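Local coordinates for protein hypothetical hydrolase (Bacteroides thetaiotaomicron, PDB 3TC9) that is of unknown function but, with an IPT/TIG domain ahead of a six-bladed beta-propeller, probably serves as an auxiliary nutrient-binding protein, at residues Ser179-Ile184 and Ile195-Asn200; Asp203-Tyr208 and Ile219-Lys224; Cys313-Ala318 and Val325-Arg330; Tyr285-Asn290 and His332-Gly337. One frame throughout, in Å; residues are numbered along the deposited sequence. Where two conformers were deposited one is given.

Contact 1. Residues Ser179-Ile184 and Ile195-Asn200; sequences SKVRTI and ITNDQN. With EDO (1,2-ethanediol), chain U.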
# COMPACT_ATOMS: atom_id res chain seq x y z
N SER B 179 -36.83 8.21 -15.14
CA SER B 179 -37.35 9.09 -14.09
C SER B 179 -36.48 9.23 -12.84
O SER B 179 -36.39 10.35 -12.32
CB SER B 179 -38.74 8.65 -13.66
OG SER B 179 -38.72 7.33 -13.13
N LYS B 180 -35.92 8.11 -12.30
CA LYS B 180 -35.11 8.18 -11.07
C LYS B 180 -34.10 7.02 -10.98
O LYS B 180 -34.32 6.06 -10.23
CB LYS B 180 -36.04 8.21 -9.84
CG LYS B 180 -35.41 8.76 -8.57
CD LYS B 180 -36.40 8.63 -7.41
CE LYS B 180 -35.90 9.22 -6.13
NZ LYS B 180 -36.64 8.70 -4.95
N VAL B 181 -32.97 7.13 -11.72
CA VAL B 181 -31.92 6.12 -11.73
C VAL B 181 -31.08 6.19 -10.42
O VAL B 181 -30.49 7.23 -10.12
CB VAL B 181 -31.03 6.19 -12.97
CG1 VAL B 181 -30.23 4.90 -13.10
CG2 VAL B 181 -31.86 6.44 -14.22
N ARG B 182 -31.01 5.07 -9.69
CA ARG B 182 -30.39 5.03 -8.37
C ARG B 182 -29.00 4.44 -8.33
O ARG B 182 -28.14 4.96 -7.62
CB ARG B 182 -31.30 4.22 -7.41
CG ARG B 182 -32.70 4.81 -7.20
CD ARG B 182 -32.67 6.23 -6.64
NE ARG B 182 -31.95 6.30 -5.37
CZ ARG B 182 -32.52 6.23 -4.17
NH1 ARG B 182 -33.84 6.13 -4.06
NH2 ARG B 182 -31.79 6.30 -3.07
N THR B 183 -28.78 3.31 -9.01
CA THR B 183 -27.50 2.61 -8.95
C THR B 183 -27.08 2.08 -10.30
O THR B 183 -27.86 2.05 -11.25
CB THR B 183 -27.54 1.41 -7.92
OG1 THR B 183 -28.51 0.43 -8.29
CG2 THR B 183 -27.73 1.85 -6.47
N ILE B 184 -25.80 1.65 -10.33
CA ILE B 184 -25.06 0.97 -11.40
C ILE B 184 -24.35 -0.20 -10.80
O ILE B 184 -23.62 -0.05 -9.81
CB ILE B 184 -24.00 1.86 -12.13
CG1 ILE B 184 -24.45 3.27 -12.43
CG2 ILE B 184 -23.37 1.15 -13.36
CD1 ILE B 184 -23.35 4.27 -12.19
N ILE B 195 -28.75 -1.01 -14.67
CA ILE B 195 -29.23 0.32 -14.28
C ILE B 195 -30.56 0.13 -13.54
O ILE B 195 -31.47 -0.50 -14.07
CB ILE B 195 -29.34 1.21 -15.57
CG1 ILE B 195 -27.95 1.53 -16.17
CG2 ILE B 195 -30.18 2.46 -15.39
CD1 ILE B 195 -26.90 2.15 -15.23
N THR B 196 -30.65 0.65 -12.31
CA THR B 196 -31.82 0.51 -11.44
C THR B 196 -32.64 1.80 -11.39
O THR B 196 -32.09 2.87 -11.09
CB THR B 196 -31.37 0.08 -10.05
OG1 THR B 196 -30.67 -1.16 -10.18
CG2 THR B 196 -32.53 -0.10 -9.10
N ASN B 197 -33.96 1.69 -11.67
CA ASN B 197 -34.91 2.80 -11.70
C ASN B 197 -35.90 2.73 -10.52
O ASN B 197 -36.53 1.70 -10.28
CB ASN B 197 -35.67 2.84 -13.03
CG ASN B 197 -36.22 4.19 -13.38
OD1 ASN B 197 -35.54 5.23 -13.28
ND2 ASN B 197 -37.45 4.21 -13.82
N ASP B 198 -36.02 3.84 -9.78
CA ASP B 198 -36.92 3.95 -8.62
C ASP B 198 -38.25 4.57 -9.07
O ASP B 198 -38.33 5.79 -9.25
CB ASP B 198 -36.25 4.80 -7.50
CG ASP B 198 -36.89 4.76 -6.12
OD1 ASP B 198 -38.08 4.31 -6.02
OD2 ASP B 198 -36.24 5.22 -5.15
N GLN B 199 -39.27 3.72 -9.28
CA GLN B 199 -40.59 4.19 -9.73
C GLN B 199 -41.71 3.39 -9.04
O GLN B 199 -41.50 2.24 -8.69
CB GLN B 199 -40.68 4.16 -11.27
CG GLN B 199 -40.37 2.82 -11.93
CD GLN B 199 -41.56 1.92 -11.89
OE1 GLN B 199 -42.71 2.36 -11.99
NE2 GLN B 199 -41.33 0.63 -11.71
N ASN B 200 -42.89 4.03 -8.83
CA ASN B 200 -44.03 3.48 -8.06
C ASN B 200 -44.92 2.43 -8.73
O ASN B 200 -45.80 1.90 -8.05
CB ASN B 200 -44.94 4.62 -7.55
CG ASN B 200 -45.53 5.55 -8.60
OD1 ASN B 200 -45.77 5.18 -9.77
ND2 ASN B 200 -45.78 6.78 -8.19
C1 EDO U . -28.71 7.00 -4.57
O1 EDO U . -28.66 5.82 -5.35
C2 EDO U . -27.48 6.97 -3.67
O2 EDO U . -26.64 8.09 -3.95
O HOH W 1 -28.07 -1.01 -10.42

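Contact 2. Residues Asp203-Tyr208 and Ile219-Lys224; sequences DRPNNY and ITELTK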
# COMPACT_ATOMS: atom_id res chain seq x y z
N ASP B 203 -45.73 -2.87 -12.28
CA ASP B 203 -45.75 -3.54 -13.59
C ASP B 203 -44.71 -2.94 -14.56
O ASP B 203 -44.55 -3.45 -15.67
CB ASP B 203 -47.16 -3.51 -14.21
CG ASP B 203 -48.18 -4.30 -13.40
OD1 ASP B 203 -48.00 -5.54 -13.26
OD2 ASP B 203 -49.14 -3.67 -12.88
N ARG B 204 -44.02 -1.87 -14.11
CA ARG B 204 -42.99 -1.20 -14.90
C ARG B 204 -41.58 -1.68 -14.42
O ARG B 204 -41.47 -2.19 -13.30
CB ARG B 204 -43.16 0.33 -14.85
CG ARG B 204 -44.33 0.80 -15.74
CD ARG B 204 -44.20 2.25 -16.17
NE ARG B 204 -45.14 3.12 -15.45
CZ ARG B 204 -45.41 4.38 -15.79
NH1 ARG B 204 -44.83 4.93 -16.85
NH2 ARG B 204 -46.26 5.09 -15.07
N PRO B 205 -40.51 -1.61 -15.25
CA PRO B 205 -39.22 -2.16 -14.78
C PRO B 205 -38.50 -1.38 -13.66
O PRO B 205 -38.59 -0.15 -13.55
CB PRO B 205 -38.34 -2.16 -16.04
CG PRO B 205 -39.25 -1.86 -17.19
CD PRO B 205 -40.39 -1.09 -16.63
N ASN B 206 -37.76 -2.15 -12.83
CA ASN B 206 -36.91 -1.60 -11.77
C ASN B 206 -35.47 -1.74 -12.21
O ASN B 206 -34.69 -0.85 -11.95
CB ASN B 206 -37.15 -2.23 -10.38
CG ASN B 206 -37.16 -3.76 -10.28
OD1 ASN B 206 -36.84 -4.49 -11.22
ND2 ASN B 206 -37.55 -4.27 -9.10
N ASN B 207 -35.13 -2.83 -12.93
CA ASN B 207 -33.77 -3.10 -13.39
C ASN B 207 -33.70 -3.23 -14.90
O ASN B 207 -34.47 -3.96 -15.51
CB ASN B 207 -33.21 -4.36 -12.71
CG ASN B 207 -33.04 -4.17 -11.22
OD1 ASN B 207 -32.36 -3.25 -10.77
ND2 ASN B 207 -33.70 -4.99 -10.42
N TYR B 208 -32.79 -2.47 -15.48
CA TYR B 208 -32.51 -2.41 -16.91
C TYR B 208 -31.10 -2.90 -17.14
O TYR B 208 -30.24 -2.71 -16.29
CB TYR B 208 -32.65 -0.96 -17.44
CG TYR B 208 -34.05 -0.40 -17.37
CD1 TYR B 208 -34.48 0.29 -16.24
CD2 TYR B 208 -34.92 -0.51 -18.44
CE1 TYR B 208 -35.77 0.84 -16.17
CE2 TYR B 208 -36.21 0.03 -18.39
CZ TYR B 208 -36.63 0.70 -17.25
OH TYR B 208 -37.90 1.21 -17.17
N ILE B 219 -30.96 -0.40 -24.42
CA ILE B 219 -31.55 -0.87 -23.16
C ILE B 219 -32.49 -2.06 -23.36
O ILE B 219 -33.11 -2.23 -24.41
CB ILE B 219 -32.31 0.31 -22.48
CG1 ILE B 219 -32.36 0.18 -20.97
CG2 ILE B 219 -33.68 0.64 -23.14
CD1 ILE B 219 -32.43 1.49 -20.28
N THR B 220 -32.62 -2.87 -22.29
CA THR B 220 -33.50 -4.03 -22.18
C THR B 220 -33.88 -4.14 -20.71
O THR B 220 -33.08 -3.83 -19.83
CB THR B 220 -32.83 -5.32 -22.73
OG1 THR B 220 -32.26 -5.05 -24.01
CG2 THR B 220 -33.80 -6.49 -22.84
N GLU B 221 -35.12 -4.54 -20.45
CA GLU B 221 -35.66 -4.73 -19.11
C GLU B 221 -35.12 -6.06 -18.58
O GLU B 221 -35.01 -7.02 -19.34
CB GLU B 221 -37.19 -4.69 -19.21
CG GLU B 221 -37.99 -5.22 -18.03
CD GLU B 221 -39.38 -5.66 -18.42
OE1 GLU B 221 -40.10 -4.88 -19.09
OE2 GLU B 221 -39.75 -6.81 -18.09
N LEU B 222 -34.74 -6.11 -17.28
CA LEU B 222 -34.23 -7.33 -16.64
C LEU B 222 -35.29 -7.89 -15.67
O LEU B 222 -35.58 -9.09 -15.71
CB LEU B 222 -32.89 -7.05 -15.93
CG LEU B 222 -32.16 -8.23 -15.32
CD1 LEU B 222 -31.53 -9.12 -16.38
CD2 LEU B 222 -31.12 -7.75 -14.37
N THR B 223 -35.84 -7.01 -14.82
CA THR B 223 -36.90 -7.31 -13.84
C THR B 223 -37.87 -6.11 -13.80
O THR B 223 -37.52 -5.00 -14.20
CB THR B 223 -36.35 -7.67 -12.41
OG1 THR B 223 -35.67 -6.55 -11.83
CG2 THR B 223 -35.42 -8.87 -12.39
N LYS B 224 -39.10 -6.36 -13.32
CA LYS B 224 -40.17 -5.40 -13.09
C LYS B 224 -40.37 -5.27 -11.58
O LYS B 224 -40.19 -6.27 -10.85
CB LYS B 224 -41.48 -5.86 -13.77
CG LYS B 224 -41.48 -5.73 -15.29
CD LYS B 224 -42.72 -6.35 -15.92
CE LYS B 224 -42.47 -7.76 -16.41
NZ LYS B 224 -43.65 -8.34 -17.10

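Contact 3. Residues Cys313-Ala318 and Val325-Arg330; sequences CGQQGA and VGKKAR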
# COMPACT_ATOMS: atom_id res chain seq x y z
N CYS B 313 -23.84 0.25 12.56
CA CYS B 313 -23.68 1.61 13.10
C CYS B 313 -24.91 2.47 12.86
O CYS B 313 -25.65 2.23 11.91
CB CYS B 313 -22.42 2.28 12.55
SG CYS B 313 -22.46 2.63 10.78
N GLY B 314 -25.05 3.52 13.68
CA GLY B 314 -26.15 4.47 13.57
C GLY B 314 -27.35 4.01 14.37
O GLY B 314 -27.41 2.86 14.79
N GLN B 315 -28.30 4.92 14.61
CA GLN B 315 -29.52 4.66 15.34
C GLN B 315 -30.73 4.88 14.42
O GLN B 315 -30.89 5.97 13.88
CB GLN B 315 -29.57 5.55 16.60
CG GLN B 315 -30.78 5.33 17.50
CD GLN B 315 -30.77 4.05 18.30
OE1 GLN B 315 -29.75 3.61 18.85
NE2 GLN B 315 -31.95 3.51 18.50
N GLN B 316 -31.57 3.84 14.24
CA GLN B 316 -32.77 3.86 13.40
C GLN B 316 -33.59 5.13 13.64
O GLN B 316 -34.02 5.39 14.77
CB GLN B 316 -33.66 2.62 13.63
CG GLN B 316 -32.96 1.28 13.47
CD GLN B 316 -32.56 0.70 14.79
OE1 GLN B 316 -31.59 1.15 15.43
NE2 GLN B 316 -33.29 -0.32 15.22
N GLY B 317 -33.76 5.92 12.59
CA GLY B 317 -34.52 7.17 12.61
C GLY B 317 -33.90 8.35 13.33
O GLY B 317 -34.55 9.40 13.42
N ALA B 318 -32.66 8.21 13.87
CA ALA B 318 -32.02 9.29 14.62
C ALA B 318 -30.97 10.03 13.76
O ALA B 318 -29.81 9.61 13.68
CB ALA B 318 -31.41 8.77 15.90
N VAL B 325 -18.58 4.76 17.98
CA VAL B 325 -18.61 3.32 17.72
C VAL B 325 -20.06 2.79 17.71
O VAL B 325 -20.85 3.06 18.61
CB VAL B 325 -17.74 2.56 18.75
CG1 VAL B 325 -17.80 1.04 18.55
CG2 VAL B 325 -16.31 3.05 18.70
N GLY B 326 -20.36 1.98 16.70
CA GLY B 326 -21.64 1.31 16.56
C GLY B 326 -22.83 2.25 16.55
O GLY B 326 -22.85 3.23 15.80
N LYS B 327 -23.83 1.96 17.40
CA LYS B 327 -25.06 2.72 17.52
C LYS B 327 -24.84 4.10 18.17
O LYS B 327 -25.75 4.93 18.13
CB LYS B 327 -26.18 1.92 18.25
CG LYS B 327 -25.88 1.42 19.67
CD LYS B 327 -27.14 0.70 20.26
CE LYS B 327 -27.03 0.26 21.71
NZ LYS B 327 -28.21 -0.56 22.15
N LYS B 328 -23.66 4.38 18.72
CA LYS B 328 -23.33 5.70 19.26
C LYS B 328 -23.03 6.68 18.11
O LYS B 328 -23.12 7.89 18.28
CB LYS B 328 -22.15 5.64 20.26
CG LYS B 328 -22.47 4.87 21.53
CD LYS B 328 -21.43 5.15 22.61
N ALA B 329 -22.66 6.15 16.93
CA ALA B 329 -22.43 7.00 15.76
C ALA B 329 -23.77 7.40 15.14
O ALA B 329 -24.75 6.67 15.28
CB ALA B 329 -21.59 6.27 14.74
N ARG B 330 -23.82 8.58 14.53
CA ARG B 330 -25.04 9.10 13.91
C ARG B 330 -24.75 9.65 12.56
O ARG B 330 -23.71 10.25 12.34
CB ARG B 330 -25.72 10.20 14.75
CG ARG B 330 -26.11 9.79 16.17
CD ARG B 330 -27.26 8.84 16.21
NE ARG B 330 -27.09 7.79 17.22
CZ ARG B 330 -27.40 7.93 18.50
NH1 ARG B 330 -27.79 9.11 18.96
NH2 ARG B 330 -27.29 6.91 19.34

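Contact 4. Residues Tyr285-Asn290 and His332-Gly337; sequences YIVVVN and HAPRQG. With EDO (1,2-ethanediol), chain U; EDO (1,2-ethanediol), chain R; EDO (1,2-ethanediol), chain V.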
# COMPACT_ATOMS: atom_id res chain seq x y z
N TYR B 285 -22.83 -4.36 3.12
CA TYR B 285 -23.39 -3.32 3.96
C TYR B 285 -24.74 -2.97 3.35
O TYR B 285 -24.87 -2.94 2.12
CB TYR B 285 -22.49 -2.09 4.09
CG TYR B 285 -21.34 -2.25 5.07
CD1 TYR B 285 -21.52 -2.90 6.29
CD2 TYR B 285 -20.08 -1.73 4.78
CE1 TYR B 285 -20.47 -3.03 7.21
CE2 TYR B 285 -19.01 -1.89 5.67
CZ TYR B 285 -19.21 -2.53 6.89
OH TYR B 285 -18.18 -2.63 7.79
N ILE B 286 -25.75 -2.83 4.21
CA ILE B 286 -27.09 -2.43 3.83
C ILE B 286 -27.24 -1.02 4.40
O ILE B 286 -27.26 -0.84 5.63
CB ILE B 286 -28.15 -3.47 4.30
CG1 ILE B 286 -27.92 -4.83 3.58
CG2 ILE B 286 -29.58 -2.93 4.07
CD1 ILE B 286 -28.85 -5.97 3.95
N VAL B 287 -27.19 -0.01 3.51
CA VAL B 287 -27.19 1.40 3.87
C VAL B 287 -28.60 1.91 3.78
O VAL B 287 -29.13 2.05 2.66
CB VAL B 287 -26.21 2.18 2.95
CG1 VAL B 287 -26.22 3.69 3.23
CG2 VAL B 287 -24.78 1.60 3.06
N VAL B 288 -29.19 2.21 4.98
CA VAL B 288 -30.58 2.69 5.05
C VAL B 288 -30.61 4.23 5.00
O VAL B 288 -30.43 4.93 6.01
CB VAL B 288 -31.41 2.13 6.22
CG1 VAL B 288 -32.90 2.34 5.95
CG2 VAL B 288 -31.12 0.65 6.41
N VAL B 289 -30.81 4.73 3.78
CA VAL B 289 -30.83 6.15 3.40
C VAL B 289 -31.85 6.95 4.24
O VAL B 289 -31.49 8.03 4.73
CB VAL B 289 -31.13 6.28 1.88
CG1 VAL B 289 -31.05 7.74 1.41
CG2 VAL B 289 -30.20 5.40 1.07
N ASN B 290 -33.09 6.46 4.40
CA ASN B 290 -34.10 7.25 5.08
C ASN B 290 -34.26 6.89 6.58
O ASN B 290 -35.18 7.42 7.22
CB ASN B 290 -35.44 7.12 4.36
CG ASN B 290 -36.06 5.75 4.44
OD1 ASN B 290 -35.38 4.73 4.64
ND2 ASN B 290 -37.37 5.70 4.32
N HIS B 332 -26.95 11.23 8.73
CA HIS B 332 -28.12 11.87 8.20
C HIS B 332 -28.12 11.73 6.69
O HIS B 332 -27.42 12.47 5.98
CB HIS B 332 -28.18 13.33 8.65
CG HIS B 332 -29.49 14.00 8.38
ND1 HIS B 332 -29.73 15.31 8.78
CD2 HIS B 332 -30.58 13.54 7.72
CE1 HIS B 332 -30.94 15.60 8.34
NE2 HIS B 332 -31.49 14.58 7.69
N ALA B 333 -28.91 10.76 6.21
CA ALA B 333 -29.13 10.36 4.81
C ALA B 333 -27.83 9.79 4.19
O ALA B 333 -27.27 10.42 3.29
CB ALA B 333 -29.67 11.53 3.97
N PRO B 334 -27.31 8.63 4.64
CA PRO B 334 -26.10 8.10 4.00
C PRO B 334 -26.42 7.65 2.57
O PRO B 334 -27.52 7.16 2.30
CB PRO B 334 -25.71 6.92 4.89
CG PRO B 334 -27.01 6.46 5.51
CD PRO B 334 -27.81 7.72 5.71
N ARG B 335 -25.49 7.90 1.64
CA ARG B 335 -25.71 7.56 0.24
C ARG B 335 -24.70 6.51 -0.21
O ARG B 335 -24.53 5.53 0.51
CB ARG B 335 -25.68 8.84 -0.62
CG ARG B 335 -26.91 9.75 -0.44
CD ARG B 335 -28.20 9.01 -0.78
NE ARG B 335 -29.32 9.91 -1.03
CZ ARG B 335 -29.67 10.36 -2.23
NH1 ARG B 335 -28.98 10.01 -3.31
NH2 ARG B 335 -30.70 11.18 -2.36
N GLN B 336 -24.00 6.69 -1.35
CA GLN B 336 -23.03 5.70 -1.82
C GLN B 336 -21.80 5.63 -0.91
O GLN B 336 -21.36 6.65 -0.35
CB GLN B 336 -22.58 5.98 -3.26
CG GLN B 336 -21.87 4.79 -3.91
CD GLN B 336 -21.37 5.08 -5.31
OE1 GLN B 336 -21.40 6.22 -5.78
NE2 GLN B 336 -20.89 4.06 -6.00
N GLY B 337 -21.27 4.40 -0.79
CA GLY B 337 -20.04 4.08 -0.09
C GLY B 337 -19.02 3.45 -1.02
O GLY B 337 -19.36 3.06 -2.15
C1 EDO U . -28.71 7.00 -4.57
O1 EDO U . -28.66 5.82 -5.35
C2 EDO U . -27.48 6.97 -3.67
O2 EDO U . -26.64 8.09 -3.95
C1 EDO R . -34.06 13.66 5.04
O1 EDO R . -33.32 12.61 5.66
C2 EDO R . -34.94 14.29 6.11
O2 EDO R . -34.11 14.98 7.05
C1 EDO V . -28.27 17.16 11.12
O1 EDO V . -27.84 15.84 10.76
C2 EDO V . -27.67 17.56 12.47
O2 EDO V . -28.47 17.03 13.53

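Contact 1. Residues Ser179-Ile184 and Ile195-Asn200
Arg182 and Asp198 lie side by side and point the same way, guanidinium and carboxylate only 20° from coplanar, across a beta hairpin whose strands 181-186 and 192-197 are the first two of a four-stranded propeller blade. The pair illustrates how one carboxylate oxygen can serve two cations. NH1 of Arg182 stands 2.8 Å from OD2 of Asp198, a salt bridge whose hydrogen bond is bent and weak. Lys180, its extended chain running alongside Asp198, brings NZ to 3.5 Å from the same OD2. Glu272, salt-bridged to Arg182, and Asn229, hydrogen-bonded to OD2, extend the network, so that positive and negative groups probably offset one another.

Asn197 crosses Val181 at about a right angle. Its CG is anti to the backbone N (chi1 -156°), and OD1 beyond it accepts the N-H of Lys180 at 3.1 Å. On the same face of the hairpin Val181 and Ile195 cross obliquely and meet tightly, CG1 of Val181 to CG2 of Ile195 at 3.3 Å, over Val155 of strand 151-156.

The side chains of Thr183 and Thr196 share the other face, neighbours with a common direction, where Ala231 N and Asn207 OD1 respectively bind their hydroxyls. A water spans the two threonines, 2.6 Å from OG1 of Thr183 and donating to OG1 of Thr196 at 2.6 Å.

Contact 2. Residues Asp203-Tyr208 and Ile219-Lys224
Tyr208 overlaps Ile219, its CB and the CD2 flank of its ring resting on CG1 and CD1 of the isoleucine, with CD2 of Tyr208 to CG1 of Ile219 at 3.7 Å. Further along the hairpin, Pro205 meets Glu221 at about a right angle, CB of the proline 3.7 Å from CG of the glutamate.

Between these pairs the backbone gives a worked example of the beta bulge: two successive shifts of register, each marked by one carbonyl facing two N-H groups. O of Thr223 receives the N-H of Asn206 at 3.2 Å and more weakly that of Asn207. O of Asn207 in turn takes the N-H of Leu222 at 2.8 Å and, weakly, that of Thr223. The chain turns a corner at Asn206, whose amide lies close to the hydroxyl of Thr223. An alanine here would probably open a gap beside that hydroxyl and against Phe242.

Asn207 and Thr223 lie side by side, pointing the same way. ND2 donates to OG1 of Thr223 at 2.9 Å with the oxygen near the amide plane, while OD1 is held by Thr196, so both ends of the amide are engaged and its rotation is fixed.

The hairpin forms the outer half of its blade: strand 205-211 abuts strand 192-197, strand 219-224 is the last, and Leu222 and Asn207 pack on Leu240 of the next blade.

Contact 3. Residues Cys313-Ala318 and Val325-Arg330
The guanidinium of Arg330, in the loop between two propeller blades, has Gln315 over one face and O of Lys328 over the other, both offset toward the rim. CB of Gln315 lies 3.4 Å from NE of Arg330, and the amide that follows is turned 81° from the guanidinium, so the two flat groups do not stack. Beyond the NE and NH2 atoms sits O of Lys327, which accepts from NH2 at 2.8 Å, about 15° out of the guanidinium plane, and weakly from NE. The arginine is thus tied to its own segment while its face covers the neighbouring one.

The loop runs from strand 305-312 through the short strand 324-325 to strand 334-341, and it shows how a long connection can be folded on itself. A type II beta turn from Gln315 to Ala318, with Gly317 in its third position, curls the first segment so that O of Ala318 approaches CD of Arg330 at 3.7 Å. Cys313 and Ala329 both pack on Val373 of strand 372-376.

Gly314 has a phi of 89°, which favours glycine, and its CA contacts O of Ala329 at 3.1 Å. The pairing is completed at O of Gly326, reached by N of Gly314 at 3.1 Å and by N of Ala329 at 3.1 Å from opposite faces of the carbonyl plane.

Contact 4. Residues Tyr285-Asn290 and His332-Gly337
Arg335 meets Val289 where two blades of the beta-propeller pack together, strand 283-288 belonging to one and strand 334-341 to the next. CB of Arg335 lies 3.5 Å from O2 of a bound ethanediol (chain U), probably from the crystallisation liquor, and CG follows the same oxygen at longer range. The bend at chi2 (-59°) then places CD beside C2 of the diol, at 3.6 Å. NE comes 3.7 Å from CG1 of Val289, and at the tip NH1 donates to the diol's O2 at 3.1 Å, the oxygen lying in the guanidinium plane at its edge.

The rest of the contact is mostly apolar: the two strands meet mainly through side chains, and each keeps its strand pairing inside its own blade. Val287 and Pro334 slide past each other in opposite directions, CG1 of the valine 3.7 Å from CB of the proline, and His274 packs against Val287 from strand 273-277.

At the start of the second segment, His332 lies edge-to-face with His292 and binds two more ethanediols at the edge of its ring, through its two nitrogens: ND1 donates to O1 of one (chain V), and NE2 shares a hydrogen bond with O2 of the other (chain R). An alanine here would probably leave both diols without these hydrogen-bond partners and His292 without its ring neighbour. Beside it, CA of Ala333 points its hydrogen almost straight at O of Val289, 3.3 Å away, with an angle of 178° at the hydrogen.

In the fold
Contacts 1 and 2 build successive hairpins of one blade, their centres 10 Å apart, and are stitched together by a probable hydrogen bond of 2.7 Å from Asn197 N to Asn206 O, besides the link between Thr196 and Asn207. Contacts 3 and 4, with centres 12 Å apart and segments adjoining in sequence, instead join one blade to the next. Contact 1 comes within about 5 Å of contact 4 at the nearest atoms without touching it; one ethanediol spans the gap, bound to Arg182 and Arg335. Contacts 2 and 3 lie farthest apart, about 34 Å between centres. No active site is established, and the diol need not mark one.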